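PDB 5I1V: CrmK from Actinoalloteichus sp. WH1-2216-6, which acts as a flavin-dependent oxidase with covalently bound FAD in the recycling of shunt products during caerulomycin biosynthesis. Local coordinates for the interface of chains A and B. Numbering follows the deposited sequence. Chains: chain A/B, CrmK.

The interface of chains A and B. Residues chain A 125, 324-325, 327-329; chain B 331-332.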
ATOM      1  N   MET A 125       5.209  -3.528   3.245  1.00 40.79           N
ATOM      2  CA  MET A 125       3.862  -3.216   3.709  1.00 40.93           C
ATOM      3  C   MET A 125       2.956  -4.400   3.867  1.00 37.27           C
ATOM      4  O   MET A 125       2.196  -4.467   4.845  1.00 35.72           O
ATOM      5  CB  MET A 125       3.194  -2.242   2.738  1.00 47.32           C
ATOM      6  CG  MET A 125       3.732  -0.831   2.885  1.00 49.04           C
ATOM      7  SD  MET A 125       3.442  -0.160   4.547  1.00 55.89           S
ATOM      8  CE  MET A 125       1.628  -0.117   4.470  1.00 53.99           C
ATOM      9  N   GLN A 324       7.160   4.979   6.005  1.00 25.72           N
ATOM     10  CA  GLN A 324       6.297   4.764   4.855  1.00 25.64           C
ATOM     11  C   GLN A 324       7.018   5.216   3.558  1.00 26.61           C
ATOM     12  O   GLN A 324       6.804   4.638   2.494  1.00 27.35           O
ATOM     13  CB  GLN A 324       4.963   5.489   5.036  1.00 25.56           C
ATOM     14  CG  GLN A 324       4.051   4.807   6.087  1.00 28.19           C
ATOM     15  CD  GLN A 324       2.803   5.585   6.379  1.00 30.18           C
ATOM     16  OE1 GLN A 324       2.704   6.729   6.021  1.00 33.19           O
ATOM     17  NE2 GLN A 324       1.863   4.978   7.111  1.00 34.83           N
ATOM     18  N   LEU A 325       7.861   6.219   3.656  1.00 28.31           N
ATOM     19  CA  LEU A 325       8.579   6.724   2.452  1.00 32.42           C
ATOM     20  C   LEU A 325       9.489   5.633   1.894  1.00 34.59           C
ATOM     21  O   LEU A 325       9.578   5.449   0.673  1.00 34.91           O
ATOM     22  CB  LEU A 325       9.406   7.967   2.795  1.00 33.59           C
ATOM     23  CG  LEU A 325      10.241   8.617   1.676  1.00 35.84           C
ATOM     24  CD1 LEU A 325       9.382   9.230   0.583  1.00 35.76           C
ATOM     25  CD2 LEU A 325      11.118   9.693   2.293  1.00 38.91           C
ATOM     26  N   ALA A 327       9.153   2.279   2.704  1.00 35.42           N
ATOM     27  CA  ALA A 327       8.447   1.012   2.610  1.00 33.81           C
ATOM     28  C   ALA A 327       8.204   0.606   1.173  1.00 36.96           C
ATOM     29  O   ALA A 327       8.054   1.461   0.298  1.00 34.86           O
ATOM     30  CB  ALA A 327       7.119   1.081   3.311  1.00 33.66           C
ATOM     31  N   ILE A 328       8.124  -0.706   0.961  1.00 32.89           N
ATOM     32  CA  ILE A 328       7.779  -1.270  -0.332  1.00 33.15           C
ATOM     33  C   ILE A 328       6.259  -1.486  -0.439  1.00 33.00           C
ATOM     34  O   ILE A 328       5.615  -2.152   0.418  1.00 33.32           O
ATOM     35  CB  ILE A 328       8.605  -2.555  -0.643  1.00 36.67           C
ATOM     36  CG1 ILE A 328      10.017  -2.153  -1.084  1.00 41.43           C
ATOM     37  CG2 ILE A 328       7.978  -3.379  -1.766  1.00 35.78           C
ATOM     38  CD1 ILE A 328      10.975  -2.065   0.062  1.00 44.71           C
ATOM     39  N   PRO A 329       5.669  -0.899  -1.471  1.00 32.66           N
ATOM     40  CA  PRO A 329       4.230  -0.991  -1.672  1.00 32.22           C
ATOM     41  C   PRO A 329       3.761  -2.404  -1.910  1.00 32.48           C
ATOM     42  O   PRO A 329       4.455  -3.206  -2.550  1.00 31.99           O
ATOM     43  CB  PRO A 329       3.975  -0.180  -2.948  1.00 33.43           C
ATOM     44  CG  PRO A 329       5.227   0.555  -3.259  1.00 34.58           C
ATOM     45  CD  PRO A 329       6.351  -0.051  -2.488  1.00 33.48           C
TER
ATOM     46  N   VAL B 331       2.097   4.187   0.080  1.00 29.71           N
ATOM     47  CA  VAL B 331       3.446   4.355   0.654  1.00 27.45           C
ATOM     48  C   VAL B 331       4.449   4.448  -0.485  1.00 27.91           C
ATOM     49  O   VAL B 331       4.078   4.197  -1.634  1.00 28.86           O
ATOM     50  CB  VAL B 331       3.849   3.191   1.568  1.00 26.82           C
ATOM     51  CG1 VAL B 331       2.971   3.187   2.816  1.00 31.44           C
ATOM     52  CG2 VAL B 331       3.739   1.880   0.841  1.00 28.42           C
ATOM     53  N   GLY B 332       5.708   4.731  -0.153  1.00 27.35           N
ATOM     54  CA  GLY B 332       6.768   4.914  -1.142  1.00 30.43           C
ATOM     55  C   GLY B 332       6.889   6.377  -1.580  1.00 31.57           C
ATOM     56  O   GLY B 332       6.053   7.215  -1.212  1.00 35.88           O
TER
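B:Val331 pushes its two methyls between A:Met125, A:Gln324 and A:Pro329 in one patch of the two-fold interface between copies of this berberine-bridge-type, FAD-linked oxidase. Whether the pair forms in solution the structure alone does not show. The valine loses 71 Å² of surface to chain A, more than any other residue of the patch.

Apolar packing surrounds both methyl branches, and A:Met125, approaching the valine tip to tip, spans the two. A:Met125 CG meets B:Val331 CG2 at 3.4 Å, a snug carbon-carbon approach. The methionine chain, bent at chi2 and chi3, brings its far end to the other methyl, with A:Met125 SD 3.8 Å from B:Val331 CG1. A:Pro329 packs on the CG2 branch, its CA 3.8 Å from B:Val331 CG2. With CG1 anti to the carbonyl carbon (chi1 -67°), that methyl faces A:Gln324, and B:Val331 CG1 lies 3.8 Å from A:Gln324 CB. The glutamine crosses at about a right angle, offering its aliphatic CB and CG rather than its amide.

Polar contact is made by backbone groups. At the C-terminal end of helix 319-326, the carbonyl O of A:Gln324 accepts a hydrogen bond from B:Gly332 N at 2.9 Å. The bond is fairly straight, 162° at H, although the donor is tilted 29° from the carbonyl plane. A:Gln324 O also lies 3.4 Å from B:Val331 CB, so polar and apolar contacts adjoin.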